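Local atomic coordinates of HTH-type transcriptional repressor PhnF (Mycobacterium smegmatis, PDB entry 3F8M), a protein that represses transcription of the phnDCE operon, which serves phosphate uptake, when phosphate is available to the cell. Residues 20-24 and 55-60; 130-134 and 161-167; 177-183 and 210-216; 153-157 and 170-176. All coordinates share one frame; numbering follows the deposited sequence.

Contact 1 (20-24 and 55-60); sequences RAELD and QALREL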
loop_
_atom_site.group_PDB
_atom_site.type_symbol
_atom_site.label_atom_id
_atom_site.label_comp_id
_atom_site.label_asym_id
_atom_site.label_seq_id
_atom_site.Cartn_x
_atom_site.Cartn_y
_atom_site.Cartn_z
ATOM N N ARG A 20 15.233 27.936 -0.199
ATOM C CA ARG A 20 14.971 26.570 0.265
ATOM C C ARG A 20 15.646 26.260 1.608
ATOM O O ARG A 20 15.087 25.536 2.432
ATOM C CB ARG A 20 15.371 25.538 -0.790
ATOM C CG ARG A 20 14.260 25.246 -1.810
ATOM C CD ARG A 20 14.810 24.892 -3.213
ATOM N NE ARG A 20 13.750 24.823 -4.232
ATOM C CZ ARG A 20 13.459 25.797 -5.096
ATOM N NH1 ARG A 20 14.134 26.945 -5.079
ATOM N NH2 ARG A 20 12.479 25.636 -5.975
ATOM N N ALA A 21 16.825 26.828 1.840
ATOM C CA ALA A 21 17.539 26.626 3.107
ATOM C C ALA A 21 16.903 27.449 4.225
ATOM O O ALA A 21 16.876 27.025 5.383
ATOM C CB ALA A 21 19.019 26.997 2.954
ATOM N N GLU A 22 16.413 28.634 3.870
ATOM C CA GLU A 22 15.759 29.510 4.834
ATOM C C GLU A 22 14.413 28.904 5.286
ATOM O O GLU A 22 14.025 29.063 6.447
ATOM C CB GLU A 22 15.590 30.931 4.274
ATOM C CG GLU A 22 16.873 31.789 4.308
ATOM C CD GLU A 22 17.065 32.533 5.637
ATOM O OE1 GLU A 22 16.492 32.102 6.667
ATOM O OE2 GLU A 22 17.793 33.562 5.649
ATOM N N LEU A 23 13.721 28.201 4.384
ATOM C CA LEU A 23 12.444 27.571 4.748
ATOM C C LEU A 23 12.699 26.396 5.695
ATOM O O LEU A 23 11.939 26.175 6.643
ATOM C CB LEU A 23 11.624 27.129 3.524
ATOM C CG LEU A 23 11.096 28.255 2.616
ATOM C CD1 LEU A 23 10.612 27.701 1.304
ATOM C CD2 LEU A 23 10.005 29.073 3.292
ATOM N N ASP A 24 13.775 25.659 5.437
ATOM C CA ASP A 24 14.200 24.580 6.342
ATOM C C ASP A 24 14.502 25.120 7.752
ATOM O O ASP A 24 14.033 24.566 8.743
ATOM C CB ASP A 24 15.417 23.835 5.793
ATOM C CG ASP A 24 15.049 22.777 4.759
ATOM O OD1 ASP A 24 13.844 22.476 4.593
ATOM O OD2 ASP A 24 15.984 22.238 4.110
ATOM N N GLN A 55 6.996 27.368 -5.442
ATOM C CA GLN A 55 7.569 26.098 -5.808
ATOM C C GLN A 55 8.289 25.434 -4.624
ATOM O O GLN A 55 8.187 24.224 -4.446
ATOM C CB GLN A 55 8.540 26.319 -6.977
ATOM C CG GLN A 55 9.390 25.090 -7.325
ATOM C CD GLN A 55 8.551 23.917 -7.770
ATOM O OE1 GLN A 55 7.394 24.082 -8.206
ATOM N NE2 GLN A 55 9.123 22.708 -7.668
ATOM N N ALA A 56 9.029 26.199 -3.829
ATOM C CA ALA A 56 9.726 25.585 -2.693
ATOM C C ALA A 56 8.694 25.049 -1.694
ATOM O O ALA A 56 8.860 23.927 -1.162
ATOM C CB ALA A 56 10.687 26.565 -2.028
ATOM N N LEU A 57 7.604 25.795 -1.489
ATOM C CA LEU A 57 6.524 25.311 -0.579
ATOM C C LEU A 57 5.806 24.069 -1.078
ATOM O O LEU A 57 5.502 23.140 -0.302
ATOM C CB LEU A 57 5.507 26.401 -0.258
ATOM C CG LEU A 57 6.042 27.567 0.573
ATOM C CD1 LEU A 57 4.967 28.641 0.712
ATOM C CD2 LEU A 57 6.627 27.133 1.945
ATOM N N ARG A 58 5.556 24.038 -2.379
ATOM C CA ARG A 58 5.003 22.856 -3.002
ATOM C C ARG A 58 5.896 21.603 -2.849
ATOM O O ARG A 58 5.373 20.497 -2.626
ATOM C CB ARG A 58 4.635 23.152 -4.462
ATOM C CG ARG A 58 4.046 21.973 -5.143
ATOM C CD ARG A 58 2.752 22.272 -5.851
ATOM N NE ARG A 58 2.346 21.031 -6.476
ATOM C CZ ARG A 58 2.150 20.889 -7.781
ATOM N NH1 ARG A 58 2.252 21.944 -8.598
ATOM N NH2 ARG A 58 1.819 19.698 -8.251
ATOM N N GLU A 59 7.217 21.788 -2.892
ATOM C CA GLU A 59 8.175 20.692 -2.681
ATOM C C GLU A 59 8.106 20.194 -1.224
ATOM O O GLU A 59 8.134 18.988 -0.966
ATOM C CB GLU A 59 9.597 21.129 -3.029
ATOM C CG GLU A 59 9.807 21.431 -4.545
ATOM C CD GLU A 59 11.158 22.095 -4.848
ATOM O OE1 GLU A 59 12.041 22.057 -3.966
ATOM O OE2 GLU A 59 11.333 22.674 -5.957
ATOM N N LEU A 60 7.996 21.130 -0.286
ATOM C CA LEU A 60 7.806 20.766 1.116
ATOM C C LEU A 60 6.521 19.990 1.320
ATOM O O LEU A 60 6.478 19.078 2.169
ATOM C CB LEU A 60 7.807 22.016 1.993
ATOM C CG LEU A 60 9.163 22.705 2.110
ATOM C CD1 LEU A 60 8.991 24.081 2.723
ATOM C CD2 LEU A 60 10.151 21.876 2.933
#
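Helix segments 20-24 and 55-60 cross at -50° with their axes 10.5 Å apart at closest approach, and Arg-20 and Ala-56 bring the two backbones nearest each other. Arg-20 reaches across to Glu-59 side-on: NE donates to OE1 over 3.3 Å, while NH2 gives OE2 a bond of 3.2 Å. Both oxygens lie close to the guanidinium plane, but the carboxylate is turned by 37° against it, and NH2 meets OE2 from above the carboxylate plane. A second donor steadies this oxygen, because Gln-55 NE2 reaches the anti lone pair of Glu-59 OE2 at 2.8 Å. The remaining end of Arg-20, NH1, is held by the carbonyl of His-16. Ala-56 CB sits over the centre of one guanidinium face, so the ion pair borders directly on the apolar seam. There Leu-23 CD1 packs against Ala-56 CB at 3.5 Å and also touches Leu-57 CD2, whereas Leu-60 CD1 lies against Leu-23 CB. Asp-24 pairs with Arg-65 beyond the seam. Helix 15-29 thus packs on helix 50-62, most of which belongs to the predicted helix-turn-helix motif, as expected in the winged helix-turn-helix domain of a GntR-family regulator.

Contact 2 (130-134 and 161-167); sequences QLERV and FDHEASL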
loop_
_atom_site.group_PDB
_atom_site.type_symbol
_atom_site.label_atom_id
_atom_site.label_comp_id
_atom_site.label_asym_id
_atom_site.label_seq_id
_atom_site.Cartn_x
_atom_site.Cartn_y
_atom_site.Cartn_z
ATOM N N GLN A 130 4.709 -15.134 20.049
ATOM C CA GLN A 130 4.176 -13.905 19.399
ATOM C C GLN A 130 4.690 -12.673 20.108
ATOM O O GLN A 130 4.609 -12.587 21.335
ATOM C CB GLN A 130 2.658 -13.896 19.452
ATOM C CG GLN A 130 2.017 -12.597 18.883
ATOM C CD GLN A 130 0.513 -12.645 18.923
ATOM O OE1 GLN A 130 -0.102 -13.180 18.013
ATOM N NE2 GLN A 130 -0.085 -12.057 19.949
ATOM N N LEU A 131 5.221 -11.730 19.320
ATOM C CA LEU A 131 5.686 -10.483 19.823
ATOM C C LEU A 131 4.712 -9.417 19.300
ATOM O O LEU A 131 4.478 -9.310 18.079
ATOM C CB LEU A 131 7.072 -10.163 19.270
ATOM C CG LEU A 131 7.598 -8.747 19.597
ATOM C CD1 LEU A 131 7.679 -8.458 21.131
ATOM C CD2 LEU A 131 8.946 -8.539 18.912
ATOM N N GLU A 132 4.166 -8.626 20.221
ATOM C CA GLU A 132 3.325 -7.469 19.824
ATOM C C GLU A 132 3.947 -6.210 20.334
ATOM O O GLU A 132 4.379 -6.135 21.486
ATOM C CB GLU A 132 1.943 -7.538 20.414
ATOM C CG GLU A 132 0.984 -8.375 19.690
ATOM C CD GLU A 132 -0.458 -7.800 19.737
ATOM O OE1 GLU A 132 -0.964 -7.482 20.845
ATOM O OE2 GLU A 132 -1.081 -7.756 18.661
ATOM N N ARG A 133 4.057 -5.222 19.446
ATOM C CA ARG A 133 4.706 -3.971 19.774
ATOM C C ARG A 133 3.915 -2.858 19.071
ATOM O O ARG A 133 3.295 -3.085 18.015
ATOM C CB ARG A 133 6.129 -3.948 19.243
ATOM C CG ARG A 133 7.076 -4.949 19.972
ATOM C CD ARG A 133 8.528 -4.779 19.600
ATOM N NE ARG A 133 8.872 -4.942 18.198
ATOM C CZ ARG A 133 10.132 -4.883 17.758
ATOM N NH1 ARG A 133 10.395 -5.014 16.468
ATOM N NH2 ARG A 133 11.117 -4.674 18.609
ATOM N N VAL A 134 3.995 -1.669 19.660
ATOM C CA VAL A 134 3.509 -0.431 19.047
ATOM C C VAL A 134 4.706 0.372 18.517
ATOM O O VAL A 134 5.717 0.524 19.212
ATOM C CB VAL A 134 2.697 0.407 20.078
ATOM C CG1 VAL A 134 2.237 1.744 19.494
ATOM C CG2 VAL A 134 1.499 -0.372 20.614
ATOM N N PHE A 161 16.982 -10.754 23.115
ATOM C CA PHE A 161 16.362 -9.661 22.323
ATOM C C PHE A 161 16.064 -8.349 23.059
ATOM O O PHE A 161 15.286 -8.324 24.002
ATOM C CB PHE A 161 15.069 -10.133 21.638
ATOM C CG PHE A 161 14.530 -9.148 20.651
ATOM C CD1 PHE A 161 15.403 -8.492 19.768
ATOM C CD2 PHE A 161 13.145 -8.867 20.602
ATOM C CE1 PHE A 161 14.911 -7.567 18.840
ATOM C CE2 PHE A 161 12.646 -7.936 19.661
ATOM C CZ PHE A 161 13.548 -7.285 18.794
ATOM N N ASP A 162 16.599 -7.248 22.550
ATOM C CA ASP A 162 16.169 -5.921 23.060
ATOM C C ASP A 162 14.842 -5.591 22.346
ATOM O O ASP A 162 14.812 -5.307 21.140
ATOM C CB ASP A 162 17.243 -4.882 22.788
ATOM C CG ASP A 162 16.765 -3.438 23.018
ATOM O OD1 ASP A 162 15.649 -3.226 23.512
ATOM O OD2 ASP A 162 17.549 -2.516 22.704
ATOM N N HIS A 163 13.749 -5.689 23.089
ATOM C CA HIS A 163 12.402 -5.532 22.511
ATOM C C HIS A 163 12.100 -4.136 21.902
ATOM O O HIS A 163 11.143 -3.974 21.166
ATOM C CB HIS A 163 11.328 -6.000 23.501
ATOM C CG HIS A 163 11.257 -5.208 24.779
ATOM N ND1 HIS A 163 10.857 -3.889 24.819
ATOM C CD2 HIS A 163 11.461 -5.574 26.065
ATOM C CE1 HIS A 163 10.850 -3.466 26.074
ATOM N NE2 HIS A 163 11.215 -4.470 26.849
ATOM N N GLU A 164 12.960 -3.157 22.143
ATOM C CA GLU A 164 12.842 -1.872 21.457
ATOM C C GLU A 164 13.594 -1.804 20.134
ATOM O O GLU A 164 13.426 -0.839 19.374
ATOM C CB GLU A 164 13.275 -0.734 22.382
ATOM C CG GLU A 164 12.550 -0.804 23.709
ATOM C CD GLU A 164 12.547 0.513 24.449
ATOM O OE1 GLU A 164 13.582 1.207 24.441
ATOM O OE2 GLU A 164 11.491 0.835 25.032
ATOM N N ALA A 165 14.367 -2.851 19.836
ATOM C CA ALA A 165 15.266 -2.864 18.699
ATOM C C ALA A 165 14.687 -3.599 17.491
ATOM O O ALA A 165 13.571 -4.113 17.536
ATOM C CB ALA A 165 16.618 -3.489 19.125
ATOM N N SER A 166 15.435 -3.642 16.397
ATOM C CA SER A 166 14.935 -4.331 15.197
ATOM C C SER A 166 14.974 -5.857 15.407
ATOM O O SER A 166 16.032 -6.434 15.671
ATOM C CB SER A 166 15.765 -3.934 13.966
ATOM O OG SER A 166 15.620 -4.897 12.948
ATOM N N LEU A 167 13.815 -6.514 15.273
ATOM C CA LEU A 167 13.782 -7.978 15.314
ATOM C C LEU A 167 14.531 -8.557 14.095
ATOM O O LEU A 167 15.185 -9.629 14.189
ATOM C CB LEU A 167 12.323 -8.482 15.314
ATOM C CG LEU A 167 12.100 -9.986 15.415
ATOM C CD1 LEU A 167 12.738 -10.605 16.698
ATOM C CD2 LEU A 167 10.608 -10.288 15.345
#
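Arg-133 reaches from strand 127-137 to the loop at 161-167, where its NH2 donates to two backbone oxygens: His-163 O and Ala-165 O, each 2.7 Å away. Both acceptors lie close to the guanidinium plane, yet their carbonyls are used differently. NH2 approaches Ala-165 O in the carbonyl plane, with an N-H...O angle of 164°, but stands well above the plane of the His-163 carbonyl. A bend at chi3 (-59°) in the otherwise extended arginine chain turns its terminal group toward the loop. Elsewhere its NE forms a salt bridge with Glu-145 of the adjacent strand 140-150, so one side chain ties the loop to two strands.

Within the loop, polar bonds shape the acceptor backbone. Asp-162 to Ala-165 forms a type I beta turn, closed by Ala-165 N to Asp-162 O at 2.8 Å, and Asp-162 OD1 accepts from Glu-164 N in an Asx turn. Ser-166 then N-caps helix 167-173 through its hydroxyl, bonded to Ala-169 N. This helix-to-helix connection packs beside the antiparallel sheet of the UTRA domain. The backbone His-163 N stands over one face of the Phe-161 ring, toward the rim.

Apolar contacts adjoin the arginine. Leu-131 CD2 meets Phe-161 CE2 at 3.8 Å, the two side chains crossing at about a right angle; the same methyl lies over one guanidinium face of Arg-133, displaced toward its rim. Leu-167 CD2 is a looser neighbour of Leu-131 CD2, at 4.3 Å. Leu-167 CD1 packs over the other face of the Phe-161 ring, also toward the rim.

Contact 3 (177-183 and 210-216); sequences AFTRTVD and NRVSYDQ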
loop_
_atom_site.group_PDB
_atom_site.type_symbol
_atom_site.label_atom_id
_atom_site.label_comp_id
_atom_site.label_asym_id
_atom_site.label_seq_id
_atom_site.Cartn_x
_atom_site.Cartn_y
_atom_site.Cartn_z
ATOM N N ALA A 177 19.013 -15.366 7.154
ATOM C CA ALA A 177 19.009 -14.241 6.216
ATOM C C ALA A 177 17.603 -14.054 5.663
ATOM O O ALA A 177 16.928 -15.046 5.367
ATOM C CB ALA A 177 19.964 -14.490 5.071
ATOM N N PHE A 178 17.196 -12.796 5.502
ATOM C CA PHE A 178 15.882 -12.486 4.940
ATOM C C PHE A 178 16.068 -12.497 3.449
ATOM O O PHE A 178 16.670 -11.582 2.898
ATOM C CB PHE A 178 15.348 -11.133 5.453
ATOM C CG PHE A 178 14.818 -11.195 6.872
ATOM C CD1 PHE A 178 13.449 -11.333 7.120
ATOM C CD2 PHE A 178 15.686 -11.107 7.963
ATOM C CE1 PHE A 178 12.960 -11.409 8.439
ATOM C CE2 PHE A 178 15.211 -11.163 9.283
ATOM C CZ PHE A 178 13.832 -11.318 9.526
ATOM N N THR A 179 15.575 -13.563 2.824
ATOM C CA THR A 179 15.843 -13.854 1.416
ATOM C C THR A 179 14.619 -13.538 0.544
ATOM O O THR A 179 14.749 -12.953 -0.528
ATOM C CB THR A 179 16.326 -15.311 1.262
ATOM O OG1 THR A 179 17.420 -15.534 2.172
ATOM C CG2 THR A 179 16.774 -15.629 -0.186
ATOM N N ARG A 180 13.427 -13.858 1.039
ATOM C CA ARG A 180 12.188 -13.568 0.299
ATOM C C ARG A 180 11.091 -13.105 1.273
ATOM O O ARG A 180 10.895 -13.753 2.321
ATOM C CB ARG A 180 11.752 -14.831 -0.465
ATOM C CG ARG A 180 10.523 -14.704 -1.351
ATOM C CD ARG A 180 10.454 -15.935 -2.258
ATOM N NE ARG A 180 10.245 -17.167 -1.509
ATOM C CZ ARG A 180 9.047 -17.626 -1.210
ATOM N NH1 ARG A 180 7.997 -16.940 -1.610
ATOM N NH2 ARG A 180 8.897 -18.762 -0.537
ATOM N N THR A 181 10.426 -11.987 0.939
ATOM C CA THR A 181 9.180 -11.562 1.605
ATOM C C THR A 181 7.984 -11.597 0.654
ATOM O O THR A 181 8.151 -11.448 -0.578
ATOM C CB THR A 181 9.258 -10.158 2.224
ATOM O OG1 THR A 181 9.699 -9.207 1.251
ATOM C CG2 THR A 181 10.207 -10.149 3.426
ATOM N N VAL A 182 6.802 -11.832 1.223
ATOM C CA VAL A 182 5.517 -11.838 0.495
ATOM C C VAL A 182 4.524 -11.020 1.314
ATOM O O VAL A 182 4.137 -11.436 2.444
ATOM C CB VAL A 182 4.958 -13.281 0.271
ATOM C CG1 VAL A 182 3.683 -13.263 -0.547
ATOM C CG2 VAL A 182 5.975 -14.175 -0.441
ATOM N N ASP A 183 4.157 -9.854 0.787
ATOM C CA ASP A 183 3.283 -8.917 1.476
ATOM C C ASP A 183 1.899 -8.923 0.829
ATOM O O ASP A 183 1.784 -9.089 -0.406
ATOM C CB ASP A 183 3.798 -7.501 1.361
ATOM C CG ASP A 183 4.855 -7.147 2.389
ATOM O OD1 ASP A 183 4.738 -7.536 3.570
ATOM O OD2 ASP A 183 5.782 -6.392 2.008
ATOM N N ASN A 210 0.147 -7.888 5.699
ATOM C CA ASN A 210 0.446 -9.239 6.169
ATOM C C ASN A 210 1.639 -9.744 5.439
ATOM O O ASN A 210 1.659 -9.719 4.206
ATOM C CB ASN A 210 -0.761 -10.156 5.931
ATOM C CG ASN A 210 -1.769 -10.003 7.005
ATOM O OD1 ASN A 210 -1.487 -10.326 8.172
ATOM N ND2 ASN A 210 -2.911 -9.400 6.670
ATOM N N ARG A 211 2.662 -10.177 6.186
ATOM C CA ARG A 211 3.918 -10.625 5.593
ATOM C C ARG A 211 4.296 -12.015 6.045
ATOM O O ARG A 211 4.091 -12.354 7.198
ATOM C CB ARG A 211 5.043 -9.693 6.000
ATOM C CG ARG A 211 6.441 -10.295 5.801
ATOM C CD ARG A 211 7.523 -9.247 5.928
ATOM N NE ARG A 211 7.385 -8.168 4.948
ATOM C CZ ARG A 211 8.315 -7.236 4.760
ATOM N NH1 ARG A 211 9.435 -7.253 5.480
ATOM N NH2 ARG A 211 8.141 -6.293 3.853
ATOM N N VAL A 212 4.838 -12.815 5.136
ATOM C CA VAL A 212 5.567 -14.016 5.508
ATOM C C VAL A 212 6.964 -13.789 4.945
ATOM O O VAL A 212 7.114 -13.371 3.779
ATOM C CB VAL A 212 4.979 -15.320 4.932
ATOM C CG1 VAL A 212 5.716 -16.526 5.506
ATOM C CG2 VAL A 212 3.460 -15.414 5.236
ATOM N N SER A 213 7.970 -14.069 5.768
ATOM C CA SER A 213 9.361 -13.953 5.361
ATOM C C SER A 213 9.977 -15.326 5.347
ATOM O O SER A 213 9.624 -16.186 6.168
ATOM C CB SER A 213 10.166 -13.068 6.327
ATOM O OG SER A 213 9.627 -11.786 6.414
ATOM N N TYR A 214 10.923 -15.495 4.425
ATOM C CA TYR A 214 11.593 -16.742 4.165
ATOM C C TYR A 214 13.113 -16.533 4.122
ATOM O O TYR A 214 13.613 -15.504 3.637
ATOM C CB TYR A 214 11.131 -17.316 2.814
ATOM C CG TYR A 214 9.637 -17.585 2.740
ATOM C CD1 TYR A 214 9.122 -18.799 3.158
ATOM C CD2 TYR A 214 8.770 -16.611 2.259
ATOM C CE1 TYR A 214 7.746 -19.041 3.105
ATOM C CE2 TYR A 214 7.409 -16.830 2.196
ATOM C CZ TYR A 214 6.913 -18.039 2.608
ATOM O OH TYR A 214 5.580 -18.245 2.528
ATOM N N ASP A 215 13.819 -17.524 4.641
ATOM C CA ASP A 215 15.268 -17.457 4.816
ATOM C C ASP A 215 16.005 -18.053 3.612
ATOM O O ASP A 215 15.389 -18.366 2.584
ATOM C CB ASP A 215 15.724 -18.105 6.144
ATOM C CG ASP A 215 15.570 -19.619 6.165
ATOM O OD1 ASP A 215 15.453 -20.237 5.083
ATOM O OD2 ASP A 215 15.579 -20.211 7.265
ATOM N N GLN A 216 17.313 -18.223 3.768
ATOM C CA GLN A 216 18.189 -18.695 2.679
ATOM C C GLN A 216 17.863 -20.133 2.225
ATOM O O GLN A 216 18.210 -20.522 1.096
ATOM C CB GLN A 216 19.670 -18.537 3.067
ATOM C CG GLN A 216 20.117 -19.362 4.283
ATOM C CD GLN A 216 20.075 -18.563 5.593
ATOM O OE1 GLN A 216 19.101 -17.867 5.875
ATOM N NE2 GLN A 216 21.135 -18.679 6.402
HETATM O O HOH W 1 1.630 -12.312 3.054
#
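Arg-180 leaves its strand with CG anti to the backbone N (chi1 -177°), then bends at chi3 (65°), laying its guanidinium over Tyr-214. The flat groups stack with planes 11° apart, and Arg-180 CZ stands 4.0 Å from the ring centroid, a cation-pi contact over the face. Val-182 CG2 touches the same ring at its edge. Asp-218 forms a salt bridge with the same NH2 that lies over the ring, giving the stacked group a second, charged partner.

The strands run antiparallel. Hydrogen-bonded pairs Arg-180/Tyr-214 and Val-182/Val-212 alternate with non-hydrogen-bonded Thr-181/Ser-213 and Asp-183/Arg-211. A classic beta bulge interrupts the pattern: Tyr-214 O accepts from both Thr-179 N at 2.9 Å and Arg-180 N at 3.1 Å. Beyond it, Gln-216 OE1 receives Ala-177 N.

On the sheet face bearing Thr-181, Arg-211 grips Asp-183 side-on, NE to OD1 at 3.1 Å and NH2 to OD2 at 3.0 Å. Thr-181 CG2 lies over one face of this guanidinium, toward its rim; NH2 and NH1 also bond to Gly-85 O and Tyr-168 OH. The arginine of this buried ion pair is therefore held in several directions, and the opposite charges probably stabilise each other's ionised form beside a strand that pairs onward with the second subunit.

Contact 4 (153-157 and 170-176); sequences RYPGL and EIRSRGI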
loop_
_atom_site.group_PDB
_atom_site.type_symbol
_atom_site.label_atom_id
_atom_site.label_comp_id
_atom_site.label_asym_id
_atom_site.label_seq_id
_atom_site.Cartn_x
_atom_site.Cartn_y
_atom_site.Cartn_z
ATOM N N ARG A 153 12.537 -22.232 16.404
ATOM C CA ARG A 153 13.638 -21.598 15.664
ATOM C C ARG A 153 14.438 -20.570 16.466
ATOM O O ARG A 153 15.530 -20.200 16.051
ATOM C CB ARG A 153 13.170 -20.916 14.376
ATOM C CG ARG A 153 12.606 -21.844 13.258
ATOM C CD ARG A 153 12.704 -21.134 11.908
ATOM N NE ARG A 153 14.095 -20.940 11.514
ATOM C CZ ARG A 153 14.509 -20.451 10.355
ATOM N NH1 ARG A 153 13.639 -20.076 9.416
ATOM N NH2 ARG A 153 15.813 -20.338 10.124
ATOM N N TYR A 154 13.901 -20.095 17.583
ATOM C CA TYR A 154 14.528 -18.949 18.287
ATOM C C TYR A 154 14.697 -19.137 19.784
ATOM O O TYR A 154 14.188 -18.353 20.571
ATOM C CB TYR A 154 13.747 -17.628 18.006
ATOM C CG TYR A 154 13.481 -17.414 16.540
ATOM C CD1 TYR A 154 14.502 -17.027 15.673
ATOM C CD2 TYR A 154 12.191 -17.590 16.019
ATOM C CE1 TYR A 154 14.248 -16.832 14.310
ATOM C CE2 TYR A 154 11.929 -17.393 14.663
ATOM C CZ TYR A 154 12.973 -17.034 13.811
ATOM O OH TYR A 154 12.713 -16.826 12.476
ATOM N N PRO A 155 15.452 -20.177 20.217
ATOM C CA PRO A 155 15.595 -20.282 21.663
ATOM C C PRO A 155 16.298 -19.055 22.251
ATOM O O PRO A 155 17.183 -18.431 21.622
ATOM C CB PRO A 155 16.445 -21.584 21.869
ATOM C CG PRO A 155 17.167 -21.751 20.595
ATOM C CD PRO A 155 16.221 -21.199 19.494
ATOM N N GLY A 156 15.864 -18.693 23.440
ATOM C CA GLY A 156 16.442 -17.614 24.206
ATOM C C GLY A 156 15.992 -16.239 23.708
ATOM O O GLY A 156 16.392 -15.224 24.271
ATOM N N LEU A 157 15.155 -16.191 22.669
ATOM C CA LEU A 157 14.825 -14.885 22.067
ATOM C C LEU A 157 14.432 -13.842 23.083
ATOM O O LEU A 157 14.920 -12.724 23.029
ATOM C CB LEU A 157 13.736 -14.981 20.992
ATOM C CG LEU A 157 13.565 -13.634 20.268
ATOM C CD1 LEU A 157 14.836 -13.309 19.484
ATOM C CD2 LEU A 157 12.351 -13.710 19.352
ATOM N N GLU A 170 18.128 -8.870 14.914
ATOM C CA GLU A 170 18.323 -9.986 15.835
ATOM C C GLU A 170 18.270 -11.319 15.122
ATOM O O GLU A 170 19.062 -12.221 15.411
ATOM C CB GLU A 170 17.298 -9.941 16.980
ATOM C CG GLU A 170 17.284 -11.230 17.846
ATOM C CD GLU A 170 18.499 -11.331 18.761
ATOM O OE1 GLU A 170 19.116 -10.282 19.006
ATOM O OE2 GLU A 170 18.806 -12.436 19.254
ATOM N N ILE A 171 17.317 -11.464 14.216
ATOM C CA ILE A 171 17.217 -12.694 13.445
ATOM C C ILE A 171 18.443 -12.874 12.529
ATOM O O ILE A 171 19.019 -13.980 12.453
ATOM C CB ILE A 171 15.833 -12.826 12.726
ATOM C CG1 ILE A 171 14.734 -13.065 13.755
ATOM C CG2 ILE A 171 15.872 -13.974 11.630
ATOM C CD1 ILE A 171 13.252 -12.997 13.256
ATOM N N ARG A 172 18.885 -11.800 11.871
ATOM C CA ARG A 172 20.098 -11.873 11.053
ATOM C C ARG A 172 21.331 -12.296 11.881
ATOM O O ARG A 172 22.123 -13.142 11.415
ATOM C CB ARG A 172 20.369 -10.547 10.358
ATOM C CG ARG A 172 19.411 -10.295 9.229
ATOM C CD ARG A 172 19.722 -8.963 8.550
ATOM N NE ARG A 172 18.734 -8.742 7.496
ATOM C CZ ARG A 172 17.797 -7.796 7.492
ATOM N NH1 ARG A 172 17.703 -6.928 8.479
ATOM N NH2 ARG A 172 16.947 -7.735 6.464
ATOM N N SER A 173 21.427 -11.761 13.104
ATOM C CA SER A 173 22.545 -12.043 14.046
ATOM C C SER A 173 22.566 -13.511 14.463
ATOM O O SER A 173 23.598 -14.007 14.896
ATOM C CB SER A 173 22.508 -11.102 15.278
ATOM O OG SER A 173 21.569 -11.510 16.259
ATOM N N ARG A 174 21.445 -14.211 14.265
ATOM C CA ARG A 174 21.368 -15.654 14.534
ATOM C C ARG A 174 21.684 -16.534 13.284
ATOM O O ARG A 174 21.500 -17.749 13.308
ATOM C CB ARG A 174 20.029 -16.013 15.192
ATOM C CG ARG A 174 19.833 -15.357 16.605
ATOM C CD ARG A 174 18.340 -15.292 17.050
ATOM N NE ARG A 174 18.201 -15.063 18.488
ATOM C CZ ARG A 174 17.913 -16.017 19.379
ATOM N NH1 ARG A 174 17.717 -17.262 18.988
ATOM N NH2 ARG A 174 17.809 -15.716 20.663
ATOM N N GLY A 175 22.157 -15.894 12.217
ATOM C CA GLY A 175 22.575 -16.577 10.976
ATOM C C GLY A 175 21.440 -16.862 10.010
ATOM O O GLY A 175 21.536 -17.750 9.154
ATOM N N ILE A 176 20.345 -16.123 10.153
ATOM C CA ILE A 176 19.135 -16.356 9.347
ATOM C C ILE A 176 18.966 -15.148 8.456
ATOM O O ILE A 176 18.805 -14.019 8.942
ATOM C CB ILE A 176 17.891 -16.577 10.253
ATOM C CG1 ILE A 176 18.111 -17.799 11.155
ATOM C CG2 ILE A 176 16.585 -16.681 9.422
ATOM C CD1 ILE A 176 17.108 -17.929 12.323
HETATM O O HOH W 2 17.759 -18.833 16.576
#
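Arg-174 NH1 and NH2 both donate to Pro-155 O, each at 2.9 Å, in an end-on fork that closes on one atom. The oxygen lies in the guanidinium plane, and the two nitrogens approach from the same face of the carbonyl plane, tilted about 30° from it. Each N-H points somewhat aside of the oxygen, with angles of 147° and 146°, as sharing one acceptor requires. At another edge, Arg-174 NE forms a salt bridge to the anti lone pair of Glu-170 OE2 at 2.8 Å; this oxygen and Arg-174 NH2 also bond to Thr-160. A water also bridges the two segments, accepting from Arg-174 NH1 and donating to Arg-153 O at 2.7 Å. The guanidinium is thus fixed in its own plane by partners on several edges.

The captured carbonyl belongs to a type II turn, Tyr-154 to Leu-157, with Gly-156 at positive phi and at the N-cap of helix 157-160. Leu-157 CD1 lies over one guanidinium face and meets Glu-170 CG at 3.6 Å. Deeper in, Tyr-154 CE1 touches Ile-176 CD1 at 3.7 Å and Ile-171 CG1 at 3.8 Å, while Arg-153 CB covers the centre of one tyrosine face. Ile-176 CD1 also touches Arg-153 NH2, whose charge is paired with Asp-215.

The turn following strand 140-150 is thereby joined to the C-terminal end of helix 167-173 and the loop after it. Ile-221 of strand 220-229 lies alongside Arg-153, Ile-171 and Ile-176, and its carbonyl accepts from Tyr-154 OH.

Contact 1 lies in the DNA-binding domain, whereas contacts 2, 3 and 4 belong to the UTRA domain; their centres are about 37, 39 and 44 Å from that of contact 1. Contacts 2 and 4, about 13 Å apart between centres, touch where Phe-161 CD1 meets Glu-170 CB at 3.7 Å. Contact 4 joins contact 3 through the salt bridge from Arg-153 NH2 to Asp-215 OD2 at 2.9 Å and through Phe-178 packing on Ile-171. Contacts 2 and 3 reach the same six-stranded sheet without touching, their nearest atoms about 5 Å apart. A bound glycerol, probably from crystallisation, lies about 5 Å from the Tyr-214 side chain of contact 3.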